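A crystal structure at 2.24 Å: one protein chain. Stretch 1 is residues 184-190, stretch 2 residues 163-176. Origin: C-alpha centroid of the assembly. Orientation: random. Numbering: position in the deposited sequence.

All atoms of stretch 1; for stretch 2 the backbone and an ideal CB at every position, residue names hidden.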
# COMPACT_ATOMS: atom_id res chain seq x y z
N ASP A 184 24.30 8.68 34.06
CA ASP A 184 23.39 9.34 33.11
C ASP A 184 24.17 9.70 31.85
O ASP A 184 25.33 10.10 31.96
CB ASP A 184 22.83 10.63 33.74
CG ASP A 184 21.37 10.62 34.12
OD1 ASP A 184 20.94 9.70 34.88
OD2 ASP A 184 20.66 11.57 33.74
N TYR A 185 23.53 9.60 30.67
CA TYR A 185 24.12 9.97 29.38
C TYR A 185 24.54 11.46 29.36
O TYR A 185 25.60 11.77 28.80
CB TYR A 185 23.15 9.66 28.22
CG TYR A 185 23.61 10.08 26.83
CD1 TYR A 185 24.94 9.94 26.43
CD2 TYR A 185 22.68 10.50 25.88
CE1 TYR A 185 25.35 10.30 25.15
CE2 TYR A 185 23.08 10.82 24.58
CZ TYR A 185 24.41 10.70 24.21
OH TYR A 185 24.77 11.04 22.92
N ALA A 186 23.77 12.36 30.01
CA ALA A 186 24.09 13.80 30.08
C ALA A 186 25.43 14.12 30.82
O ALA A 186 26.02 15.17 30.57
CB ALA A 186 22.94 14.58 30.71
N GLN A 187 25.91 13.21 31.69
CA GLN A 187 27.17 13.37 32.43
C GLN A 187 28.41 13.30 31.53
O GLN A 187 29.45 13.87 31.86
CB GLN A 187 27.26 12.35 33.56
CG GLN A 187 26.27 12.56 34.71
CD GLN A 187 26.21 11.38 35.68
OE1 GLN A 187 27.15 10.58 35.80
NE2 GLN A 187 25.09 11.26 36.39
N VAL A 188 28.31 12.59 30.41
CA VAL A 188 29.34 12.38 29.38
C VAL A 188 29.81 13.73 28.74
O VAL A 188 30.97 13.88 28.40
CB VAL A 188 28.76 11.38 28.32
CG1 VAL A 188 29.58 11.33 27.03
CG2 VAL A 188 28.58 9.98 28.89
N TYR A 189 28.90 14.70 28.62
CA TYR A 189 29.11 16.01 27.98
C TYR A 189 29.58 17.13 28.90
O TYR A 189 29.83 18.25 28.43
CB TYR A 189 27.83 16.41 27.22
CG TYR A 189 27.47 15.45 26.12
CD1 TYR A 189 28.21 15.41 24.94
CD2 TYR A 189 26.43 14.54 26.27
CE1 TYR A 189 27.90 14.52 23.92
CE2 TYR A 189 26.11 13.63 25.25
CZ TYR A 189 26.84 13.64 24.07
OH TYR A 189 26.55 12.78 23.05
N VAL A 190 29.68 16.84 30.21
CA VAL A 190 30.12 17.80 31.23
C VAL A 190 31.66 17.93 31.15
O VAL A 190 32.35 16.90 31.27
CB VAL A 190 29.60 17.43 32.65
CG1 VAL A 190 30.10 18.42 33.71
CG2 VAL A 190 28.07 17.34 32.69
N UNK A 163 24.19 6.42 15.44
CA UNK A 163 24.89 7.50 16.12
C UNK A 163 24.10 8.80 16.02
O UNK A 163 24.50 9.75 15.34
CB UNK A 163 26.29 7.68 15.53
N UNK A 164 22.96 8.81 16.72
CA UNK A 164 22.10 9.97 16.85
C UNK A 164 22.42 10.58 18.22
O UNK A 164 22.58 9.83 19.19
CB UNK A 164 20.62 9.60 16.71
N UNK A 165 22.50 11.92 18.29
CA UNK A 165 22.84 12.69 19.48
C UNK A 165 22.08 12.31 20.76
O UNK A 165 22.72 12.09 21.79
CB UNK A 165 22.60 14.17 19.19
N UNK A 166 20.77 12.15 20.69
CA UNK A 166 19.96 11.78 21.87
C UNK A 166 20.00 10.28 22.20
O UNK A 166 19.49 9.87 23.26
CB UNK A 166 18.51 12.20 21.64
N UNK A 167 20.64 9.46 21.34
CA UNK A 167 20.77 8.02 21.57
C UNK A 167 22.25 7.56 21.70
O UNK A 167 22.77 7.51 22.82
CB UNK A 167 20.09 7.26 20.43
N UNK A 168 22.91 7.25 20.55
CA UNK A 168 24.32 6.82 20.48
C UNK A 168 24.63 5.62 21.38
O UNK A 168 25.63 5.64 22.11
CB UNK A 168 25.23 7.98 20.86
N UNK A 169 23.77 4.56 21.32
CA UNK A 169 23.94 3.35 22.12
C UNK A 169 25.27 2.63 21.87
O UNK A 169 25.94 2.33 22.86
CB UNK A 169 22.78 2.39 21.84
N UNK A 170 25.73 2.44 20.60
CA UNK A 170 27.07 1.84 20.39
C UNK A 170 28.19 2.64 21.08
O UNK A 170 29.02 2.04 21.74
CB UNK A 170 27.37 1.74 18.89
N UNK A 171 28.19 4.00 20.95
CA UNK A 171 29.19 4.86 21.59
C UNK A 171 29.08 4.85 23.11
O UNK A 171 30.10 4.76 23.79
CB UNK A 171 29.05 6.29 21.08
N UNK A 172 27.84 4.87 23.66
CA UNK A 172 27.60 4.80 25.11
C UNK A 172 28.10 3.50 25.68
O UNK A 172 28.62 3.49 26.79
CB UNK A 172 26.11 4.96 25.42
N UNK A 173 27.94 2.39 24.92
CA UNK A 173 28.40 1.06 25.34
C UNK A 173 29.93 0.95 25.27
O UNK A 173 30.53 0.39 26.17
CB UNK A 173 27.76 -0.02 24.47
N UNK A 174 30.56 1.57 24.26
CA UNK A 174 32.01 1.67 24.11
C UNK A 174 32.59 2.34 25.38
O UNK A 174 33.53 1.82 25.98
CB UNK A 174 32.37 2.46 22.85
N UNK A 175 31.95 3.43 25.83
CA UNK A 175 32.32 4.18 27.04
C UNK A 175 32.19 3.36 28.33
O UNK A 175 33.11 3.41 29.15
CB UNK A 175 31.45 5.43 27.15
N UNK A 176 31.08 2.61 28.51
CA UNK A 176 30.91 1.77 29.69
C UNK A 176 31.95 0.65 29.72
O UNK A 176 32.54 0.39 30.77
CB UNK A 176 29.50 1.18 29.72

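Stretch 1 offers mostly aromatic and aliphatic surface: the ring of Tyr185, the hydroxyls of Tyr185 and Tyr189, and the methyls of Val188. Position 163 has nothing of stretch 1 near its CB, so this contact sets no preference; it is Met163. At 164 CA-to-CB points sideways and many residues would do. The deposited Arg164 leads its side chain away, while its carbonyl closes a type I turn by accepting from the backbone N of position 167.

Position 165 also points sideways, but its backbone O lies 2.6 Å from Tyr185 OH, which donates a hydrogen bond to it. The ideal CB sits 5.3 Å from Tyr185 OH, leaving room for a medium-sized apolar chain to reach the tyrosine pair. Leu165 does so, with CD1 3.6 Å from Tyr189 OH.

At 166 and 167 CA-to-CB points away, so stretch 1 asks little of either side chain; Glu166 and Met167 are deposited. Their backbone matters more, since the O of Met167 lies over a face of the Tyr185 ring, 3.8 Å from CE2.

Position 168 has phi/psi of 54/48, a left-handed conformation that glycine, asparagine or aspartate would take readily. Its ideal CB is already 3.7 Å from Tyr185 OH, which favours something small. Ser168 fits, and although it occupies the N-cap position, its OG makes no capping bond but donates to Arg164 O at 2.8 Å.

The helix begins at 169, where CA-to-CB points away and the choice is loose, and 170, out of reach in the first turn, tolerates proline: Tyr169 and Pro170.

Position 171 points toward stretch 1 with no atom of it within 5.5 Å of the ideal CB, so a large apolar or aromatic chain is needed to cross the gap. Trp171 brings CH2 to 3.6 Å from Val188 CG1, and its ring edge meets Tyr189 OH, 3.5 Å from CZ3.

At 172 the ideal CB faces Tyr185 CD1 at 5.2 Å. A flexible chain of middling length, aliphatic or ending in an amide, could cover the ring. Gln172 lays NE2 over one face of the Tyr185 ring, 3.4 Å from Tyr185 CG, and the same NE2 donates to Met167 O at 2.9 Å.

Positions 173 and 174 are out of reach and unconstrained here: Ser173 and His174. Position 175, one turn beyond Trp171, points toward Val188 and suits a branched aliphatic; Leu175 places CD1 3.9 Å from Val188 CG1. Position 176 points sideways into open space, a place for a long polar chain among others, and holds Lys176.

Stretch 2, residues 163-176: MRLEMSYPWQSHLK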
# COMPACT_ATOMS: atom_id res chain seq x y z
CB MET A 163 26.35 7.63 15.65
CG MET A 163 27.18 8.62 16.47
SD MET A 163 28.48 7.91 17.52
CE MET A 163 29.08 6.84 16.54
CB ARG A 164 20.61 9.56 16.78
CG ARG A 164 20.28 8.58 15.68
CD ARG A 164 19.03 7.82 16.02
NE ARG A 164 19.08 6.47 15.47
CZ ARG A 164 18.07 5.61 15.48
NH1 ARG A 164 16.91 5.95 16.02
NH2 ARG A 164 18.21 4.40 14.97
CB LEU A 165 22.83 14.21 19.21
CG LEU A 165 23.18 15.15 20.37
CD1 LEU A 165 24.62 14.95 20.88
CD2 LEU A 165 22.94 16.60 19.97
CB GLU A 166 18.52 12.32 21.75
CG GLU A 166 18.39 13.84 21.59
CD GLU A 166 19.08 14.75 22.61
OE1 GLU A 166 18.94 14.50 23.83
OE2 GLU A 166 19.75 15.72 22.18
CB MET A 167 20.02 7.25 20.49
CG MET A 167 19.73 5.84 20.88
SD MET A 167 18.58 5.08 19.73
CE MET A 167 18.57 3.42 20.39
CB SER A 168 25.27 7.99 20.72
OG SER A 168 25.17 8.92 19.66
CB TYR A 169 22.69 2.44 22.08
CG TYR A 169 21.56 2.90 22.98
CD1 TYR A 169 21.53 4.19 23.49
CD2 TYR A 169 20.50 2.05 23.29
CE1 TYR A 169 20.46 4.64 24.27
CE2 TYR A 169 19.44 2.48 24.09
CZ TYR A 169 19.42 3.78 24.58
OH TYR A 169 18.39 4.20 25.38
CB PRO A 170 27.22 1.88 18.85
CG PRO A 170 25.82 1.84 18.34
CD PRO A 170 25.07 2.70 19.30
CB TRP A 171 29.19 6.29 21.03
CG TRP A 171 30.26 7.17 21.62
CD1 TRP A 171 31.60 6.89 21.71
CD2 TRP A 171 30.08 8.43 22.29
NE1 TRP A 171 32.26 7.92 22.33
CE2 TRP A 171 31.35 8.87 22.72
CE3 TRP A 171 28.95 9.25 22.56
CZ2 TRP A 171 31.54 10.09 23.39
CZ3 TRP A 171 29.14 10.46 23.22
CH2 TRP A 171 30.43 10.87 23.61
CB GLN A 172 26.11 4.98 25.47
CG GLN A 172 25.58 6.43 25.37
CD GLN A 172 24.33 6.57 26.21
OE1 GLN A 172 24.35 6.41 27.44
NE2 GLN A 172 23.23 6.96 25.59
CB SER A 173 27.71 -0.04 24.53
OG SER A 173 26.31 0.05 24.69
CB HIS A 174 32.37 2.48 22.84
CG HIS A 174 33.85 2.64 22.62
ND1 HIS A 174 34.48 3.87 22.75
CD2 HIS A 174 34.79 1.71 22.34
CE1 HIS A 174 35.75 3.65 22.50
NE2 HIS A 174 35.99 2.36 22.27
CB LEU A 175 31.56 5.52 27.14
CG LEU A 175 31.85 6.58 26.06
CD1 LEU A 175 30.84 7.70 26.13
CD2 LEU A 175 33.24 7.16 26.20
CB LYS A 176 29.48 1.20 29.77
CG LYS A 176 28.45 2.19 30.30
CD LYS A 176 27.00 1.76 30.00
CE LYS A 176 26.02 2.91 30.06
NZ LYS A 176 25.89 3.50 31.42
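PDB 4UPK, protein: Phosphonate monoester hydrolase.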